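PDB 6R82: GTPase-activating protein skywalker from Drosophila melanogaster, which acts as a GTPase-activating protein for Rab35, regulating the recycling and turnover of synaptic vesicle proteins through endosomal trafficking. Local coordinates for residues Arg12-Thr17 with Met60-Asn65; Trp19-Val24 with Phe101-Glu106. All coordinates share one frame; numbering follows the deposited sequence.

Contact 1. Residues Arg12-Thr17 with Met60-Asn65; sequences RQFLFT and MIKTCN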
loop_
_atom_site.group_PDB
_atom_site.type_symbol
_atom_site.label_atom_id
_atom_site.label_comp_id
_atom_site.label_asym_id
_atom_site.label_seq_id
_atom_site.Cartn_x
_atom_site.Cartn_y
_atom_site.Cartn_z
ATOM N N ARG A 12 -11.223 9.202 11.334
ATOM C CA ARG A 12 -10.319 9.006 10.206
ATOM C C ARG A 12 -9.029 9.768 10.413
ATOM O O ARG A 12 -8.511 10.396 9.482
ATOM C CB ARG A 12 -10.971 9.457 8.896
ATOM C CG ARG A 12 -12.339 8.887 8.605
ATOM C CD ARG A 12 -12.432 8.502 7.138
ATOM N NE ARG A 12 -13.476 7.514 6.854
ATOM C CZ ARG A 12 -13.332 6.198 7.013
ATOM N NH1 ARG A 12 -14.335 5.376 6.719
ATOM N NH2 ARG A 12 -12.184 5.703 7.472
ATOM N N GLN A 13 -8.487 9.723 11.634
ATOM C CA GLN A 13 -7.328 10.546 11.971
ATOM C C GLN A 13 -6.130 10.232 11.095
ATOM O O GLN A 13 -5.355 11.130 10.740
ATOM C CB GLN A 13 -6.952 10.346 13.439
ATOM C CG GLN A 13 -7.997 10.850 14.398
ATOM C CD GLN A 13 -7.651 10.548 15.834
ATOM O OE1 GLN A 13 -6.526 10.789 16.276
ATOM N NE2 GLN A 13 -8.616 9.995 16.569
ATOM N N PHE A 14 -5.924 8.959 10.778
ATOM C CA PHE A 14 -4.729 8.606 10.026
ATOM C C PHE A 14 -4.765 9.196 8.615
ATOM O O PHE A 14 -3.725 9.615 8.093
ATOM C CB PHE A 14 -4.572 7.082 10.003
ATOM C CG PHE A 14 -4.398 6.464 11.382
ATOM C CD1 PHE A 14 -3.720 7.149 12.389
ATOM C CD2 PHE A 14 -4.918 5.204 11.671
ATOM C CE1 PHE A 14 -3.556 6.588 13.654
ATOM C CE2 PHE A 14 -4.759 4.639 12.937
ATOM C CZ PHE A 14 -4.078 5.336 13.927
ATOM N N LEU A 15 -5.949 9.259 7.998
ATOM C CA LEU A 15 -6.075 9.880 6.682
ATOM C C LEU A 15 -5.710 11.357 6.730
ATOM O O LEU A 15 -4.984 11.856 5.859
ATOM C CB LEU A 15 -7.501 9.722 6.155
ATOM C CG LEU A 15 -7.906 8.372 5.561
ATOM C CD1 LEU A 15 -9.312 8.467 5.013
ATOM C CD2 LEU A 15 -6.947 8.013 4.467
ATOM N N PHE A 16 -6.224 12.078 7.735
ATOM C CA PHE A 16 -5.947 13.508 7.834
ATOM C C PHE A 16 -4.474 13.769 8.101
ATOM O O PHE A 16 -3.925 14.762 7.604
ATOM C CB PHE A 16 -6.831 14.141 8.916
ATOM C CG PHE A 16 -8.264 14.319 8.488
ATOM C CD1 PHE A 16 -8.624 15.361 7.647
ATOM C CD2 PHE A 16 -9.250 13.434 8.910
ATOM C CE1 PHE A 16 -9.941 15.521 7.225
ATOM C CE2 PHE A 16 -10.571 13.589 8.506
ATOM C CZ PHE A 16 -10.920 14.645 7.661
ATOM N N THR A 17 -3.810 12.868 8.841
ATOM C CA THR A 17 -2.365 12.978 9.053
ATOM C C THR A 17 -1.604 12.782 7.755
ATOM O O THR A 17 -0.603 13.463 7.508
ATOM C CB THR A 17 -1.895 11.947 10.084
ATOM O OG1 THR A 17 -2.698 12.053 11.265
ATOM C CG2 THR A 17 -0.440 12.167 10.449
ATOM N N MET A 60 -3.402 0.878 4.371
ATOM C CA MET A 60 -3.022 1.157 5.754
ATOM C C MET A 60 -3.056 -0.124 6.575
ATOM O O MET A 60 -4.098 -0.776 6.665
ATOM C CB MET A 60 -3.942 2.201 6.383
ATOM C CG MET A 60 -3.237 3.008 7.469
ATOM S SD MET A 60 -4.136 4.506 7.869
ATOM C CE MET A 60 -4.301 5.268 6.243
ATOM N N ILE A 61 -1.932 -0.456 7.203
ATOM C CA ILE A 61 -1.794 -1.662 8.014
ATOM C C ILE A 61 -1.638 -1.258 9.472
ATOM O O ILE A 61 -0.797 -0.414 9.806
ATOM C CB ILE A 61 -0.594 -2.514 7.566
ATOM C CG1 ILE A 61 -0.802 -3.006 6.133
ATOM C CG2 ILE A 61 -0.370 -3.692 8.530
ATOM C CD1 ILE A 61 0.466 -3.401 5.427
ATOM N N LYS A 62 -2.436 -1.874 10.335
ATOM C CA LYS A 62 -2.285 -1.769 11.781
ATOM C C LYS A 62 -1.872 -3.149 12.296
ATOM O O LYS A 62 -2.633 -4.116 12.168
ATOM C CB LYS A 62 -3.583 -1.280 12.424
ATOM C CG LYS A 62 -3.897 0.220 12.178
ATOM C CD LYS A 62 -5.372 0.457 11.809
ATOM C CE LYS A 62 -5.549 1.647 10.869
ATOM N NZ LYS A 62 -5.087 1.353 9.476
ATOM N N THR A 63 -0.666 -3.245 12.857
ATOM C CA THR A 63 -0.176 -4.520 13.372
ATOM C C THR A 63 -0.652 -4.764 14.803
ATOM O O THR A 63 -1.052 -3.844 15.521
ATOM C CB THR A 63 1.353 -4.587 13.342
ATOM O OG1 THR A 63 1.895 -3.901 14.475
ATOM C CG2 THR A 63 1.894 -3.976 12.064
ATOM N N CYS A 64 -0.595 -6.035 15.216
ATOM C CA CYS A 64 -0.911 -6.384 16.599
ATOM C C CYS A 64 0.083 -5.781 17.582
ATOM O O CYS A 64 -0.225 -5.682 18.774
ATOM C CB CYS A 64 -0.955 -7.904 16.764
ATOM S SG CYS A 64 -2.216 -8.752 15.758
ATOM N N ASN A 65 1.262 -5.382 17.106
ATOM C CA ASN A 65 2.276 -4.682 17.885
ATOM C C ASN A 65 2.095 -3.160 17.865
ATOM O O ASN A 65 3.030 -2.432 18.221
ATOM C CB ASN A 65 3.670 -5.055 17.358
ATOM C CG ASN A 65 4.735 -5.057 18.444
ATOM O OD1 ASN A 65 4.442 -5.263 19.622
ATOM N ND2 ASN A 65 5.985 -4.834 18.043
#
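F14 and M60 form a Met-aromatic contact that helps seat helix 13-18 of the TLDc domain on strand 57-63 of its antiparallel sheet, a compact example of how a helix can be held to a sheet through a few long side chains. The axes of the two short segments stay 11.4 Å apart at their closest, so the gap is bridged entirely by side chains. The sulfur takes the central place: M60 SD lies 3.4 Å from F14 CB and 5.0 Å from the centroid of the F14 ring. Its line to the centroid makes 65° with the ring normal, an oblique approach. M60 sends CG anti to its own backbone N (chi1 -151°), which carries the thioether out from the strand toward the helix.

Apolar packing adds to this. The M60 chain bends at its last torsion, and the methyl CE ends 4.2 Å from L15 CD2, giving the thioether a second neighbour one residue along the helix. L15 itself also packs on Y182 of strand 173-185. Cutting F14 back to an alanine would probably leave M60 without its aromatic partner and open a gap beside L103 and Y104, which the ring also covers.

The lysine contributes aliphatic carbon to the aromatic group. K62, whose ammonium NZ makes a long, weak ion pair with E180, bends along its length and sets CE at the ring edge, near its plane, 3.7 Å from both F14 CD2 and F14 CE2.

Contact 2. Residues Trp19-Val24 with Phe101-Glu106; sequences WSWLPV and FSLYPE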
loop_
_atom_site.group_PDB
_atom_site.type_symbol
_atom_site.label_atom_id
_atom_site.label_comp_id
_atom_site.label_asym_id
_atom_site.label_seq_id
_atom_site.Cartn_x
_atom_site.Cartn_y
_atom_site.Cartn_z
ATOM N N TRP A 19 -2.749 13.318 4.679
ATOM C CA TRP A 19 -3.344 13.975 3.515
ATOM C C TRP A 19 -2.323 14.793 2.731
ATOM O O TRP A 19 -2.297 14.737 1.489
ATOM C CB TRP A 19 -4.528 14.845 3.936
ATOM C CG TRP A 19 -5.555 14.999 2.834
ATOM C CD1 TRP A 19 -5.919 16.162 2.200
ATOM C CD2 TRP A 19 -6.329 13.952 2.224
ATOM N NE1 TRP A 19 -6.876 15.898 1.239
ATOM C CE2 TRP A 19 -7.145 14.555 1.234
ATOM C CE3 TRP A 19 -6.421 12.567 2.428
ATOM C CZ2 TRP A 19 -8.034 13.818 0.443
ATOM C CZ3 TRP A 19 -7.300 11.835 1.644
ATOM C CH2 TRP A 19 -8.095 12.461 0.660
ATOM N N SER A 20 -1.450 15.530 3.425
ATOM C CA SER A 20 -0.505 16.395 2.720
ATOM C C SER A 20 0.600 15.621 2.009
ATOM O O SER A 20 1.328 16.219 1.207
ATOM C CB SER A 20 0.126 17.418 3.681
ATOM O OG SER A 20 0.806 16.785 4.754
ATOM N N TRP A 21 0.741 14.318 2.245
ATOM C CA TRP A 21 1.750 13.562 1.503
ATOM C C TRP A 21 1.269 13.052 0.148
ATOM O O TRP A 21 2.100 12.625 -0.664
ATOM C CB TRP A 21 2.236 12.371 2.324
ATOM C CG TRP A 21 3.057 12.750 3.498
ATOM C CD1 TRP A 21 3.717 13.933 3.700
ATOM C CD2 TRP A 21 3.319 11.944 4.645
ATOM N NE1 TRP A 21 4.370 13.906 4.908
ATOM C CE2 TRP A 21 4.140 12.694 5.507
ATOM C CE3 TRP A 21 2.942 10.657 5.025
ATOM C CZ2 TRP A 21 4.582 12.201 6.727
ATOM C CZ3 TRP A 21 3.385 10.170 6.235
ATOM C CH2 TRP A 21 4.198 10.936 7.068
ATOM N N LEU A 22 -0.044 13.071 -0.117
ATOM C CA LEU A 22 -0.567 12.575 -1.382
ATOM C C LEU A 22 -0.169 13.518 -2.513
ATOM O O LEU A 22 0.154 14.684 -2.268
ATOM C CB LEU A 22 -2.089 12.450 -1.327
ATOM C CG LEU A 22 -2.720 11.638 -0.194
ATOM C CD1 LEU A 22 -4.221 11.870 -0.174
ATOM C CD2 LEU A 22 -2.410 10.150 -0.321
ATOM N N PRO A 23 -0.170 13.037 -3.761
ATOM C CA PRO A 23 0.019 13.958 -4.894
ATOM C C PRO A 23 -1.033 15.060 -4.856
ATOM O O PRO A 23 -2.196 14.829 -4.507
ATOM C CB PRO A 23 -0.145 13.055 -6.123
ATOM C CG PRO A 23 0.206 11.665 -5.610
ATOM C CD PRO A 23 -0.316 11.635 -4.205
ATOM N N VAL A 24 -0.608 16.274 -5.203
ATOM C CA VAL A 24 -1.432 17.447 -4.923
ATOM C C VAL A 24 -2.797 17.332 -5.604
ATOM O O VAL A 24 -3.821 17.695 -5.020
ATOM C CB VAL A 24 -0.671 18.733 -5.315
ATOM C CG1 VAL A 24 -0.297 18.735 -6.803
ATOM C CG2 VAL A 24 -1.481 19.971 -4.959
ATOM N N PHE A 101 4.922 4.780 3.535
ATOM C CA PHE A 101 4.889 5.647 4.700
ATOM C C PHE A 101 4.839 4.779 5.946
ATOM O O PHE A 101 4.469 3.601 5.892
ATOM C CB PHE A 101 3.684 6.603 4.667
ATOM C CG PHE A 101 2.358 5.912 4.798
ATOM C CD1 PHE A 101 1.816 5.638 6.041
ATOM C CD2 PHE A 101 1.656 5.523 3.668
ATOM C CE1 PHE A 101 0.594 4.989 6.163
ATOM C CE2 PHE A 101 0.433 4.881 3.777
ATOM C CZ PHE A 101 -0.100 4.612 5.030
ATOM N N SER A 102 5.208 5.384 7.075
ATOM C CA SER A 102 4.931 4.836 8.393
ATOM C C SER A 102 4.390 5.953 9.269
ATOM O O SER A 102 4.813 7.105 9.150
ATOM C CB SER A 102 6.184 4.218 9.049
ATOM O OG SER A 102 7.320 5.052 8.896
ATOM N N LEU A 103 3.444 5.608 10.138
ATOM C CA LEU A 103 2.905 6.550 11.110
ATOM C C LEU A 103 3.351 6.270 12.542
ATOM O O LEU A 103 3.547 7.220 13.302
ATOM C CB LEU A 103 1.369 6.559 11.045
ATOM C CG LEU A 103 0.757 7.121 9.755
ATOM C CD1 LEU A 103 -0.747 7.329 9.896
ATOM C CD2 LEU A 103 1.439 8.420 9.360
ATOM N N TYR A 104 3.534 5.000 12.913
ATOM C CA TYR A 104 4.022 4.579 14.222
ATOM C C TYR A 104 4.896 3.345 14.040
ATOM O O TYR A 104 4.620 2.522 13.158
ATOM C CB TYR A 104 2.873 4.269 15.196
ATOM C CG TYR A 104 1.916 5.425 15.400
ATOM C CD1 TYR A 104 0.697 5.471 14.725
ATOM C CD2 TYR A 104 2.230 6.476 16.265
ATOM C CE1 TYR A 104 -0.192 6.532 14.902
ATOM C CE2 TYR A 104 1.350 7.543 16.450
ATOM C CZ TYR A 104 0.141 7.565 15.766
ATOM O OH TYR A 104 -0.737 8.617 15.943
ATOM N N PRO A 105 5.963 3.187 14.849
ATOM C CA PRO A 105 6.404 4.121 15.892
ATOM C C PRO A 105 7.022 5.384 15.301
ATOM O O PRO A 105 6.780 6.483 15.792
ATOM C CB PRO A 105 7.443 3.308 16.669
ATOM C CG PRO A 105 7.987 2.332 15.664
ATOM C CD PRO A 105 6.836 1.996 14.764
ATOM N N GLU A 106 7.809 5.217 14.245
ATOM C CA GLU A 106 8.360 6.343 13.511
ATOM C C GLU A 106 7.307 6.934 12.576
ATOM O O GLU A 106 6.248 6.348 12.330
ATOM C CB GLU A 106 9.585 5.912 12.707
ATOM C CG GLU A 106 10.676 5.255 13.525
ATOM C CD GLU A 106 11.687 6.259 14.044
ATOM O OE1 GLU A 106 11.348 7.021 14.976
ATOM O OE2 GLU A 106 12.820 6.287 13.509
#
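The indole of W21 does nearly all the work here: one ring, sent out from the loop after helix 13-18, meets three consecutive residues of strand 99-104, F101, S102 and L103, by its six-membered half alone. With CG beside the backbone N and anti to the carbonyl carbon (chi1 -70°), the indole extends from the chain toward the strand. Its CZ3 atom is the common point of the apolar contacts, 3.9 Å from F101 CB and 4.1 Å from L103 CD2. Both carbons come in obliquely to the ring. The backbone carbonyl oxygen S102 O sits at the ring edge near its plane, a loose 4.4 Å from W21 CH2.

F101 meets the tryptophan with its root rather than its ring. Its CG stands between the backbone N and the carbonyl carbon (chi1 67°), which leads the phenyl group away from W21 and leaves CB as the touching atom, while the side chain also packs on L18 of the helix. The side chains of L103 and W21 run past each other in opposite directions, and the leucine reaches L18 as well. At the root of the indole, the carbonyl oxygen of W21 accepts a hydrogen bond from K109 NZ, tying the loop to strand 108-110, the next one in the sheet. R107 also touches the tryptophan.

At the far end of the tryptophan's footprint, L103 belongs to an irregularity in the pairing: it and Y104 both face V68 of strand 68-73, the signature of a classic beta bulge in an antiparallel sheet.

The two contacts show one stretch of chain, helix 13-18 and the loop that follows it, laid against two strands of the same antiparallel sheet, 57-63 and 99-104, which have strand 68-73 between them. Their centres are 10 Å apart and they touch directly: F14 CB lies 3.8 Å from L103 CD1, and M60 CG is 4.3 Å from F101 CZ. Contact 2 is buried, whereas contact 1 is only partly so, and the chemistry follows suit. The more exposed site mixes a thioether, a phenyl ring and the aliphatic part of a charged lysine; the more buried one rests mainly on indole and hydrocarbon. F14 also packs on Y104, with their CE1 atoms 3.6 Å apart, so contact 1 extends onto the bulged end of strand 99-104.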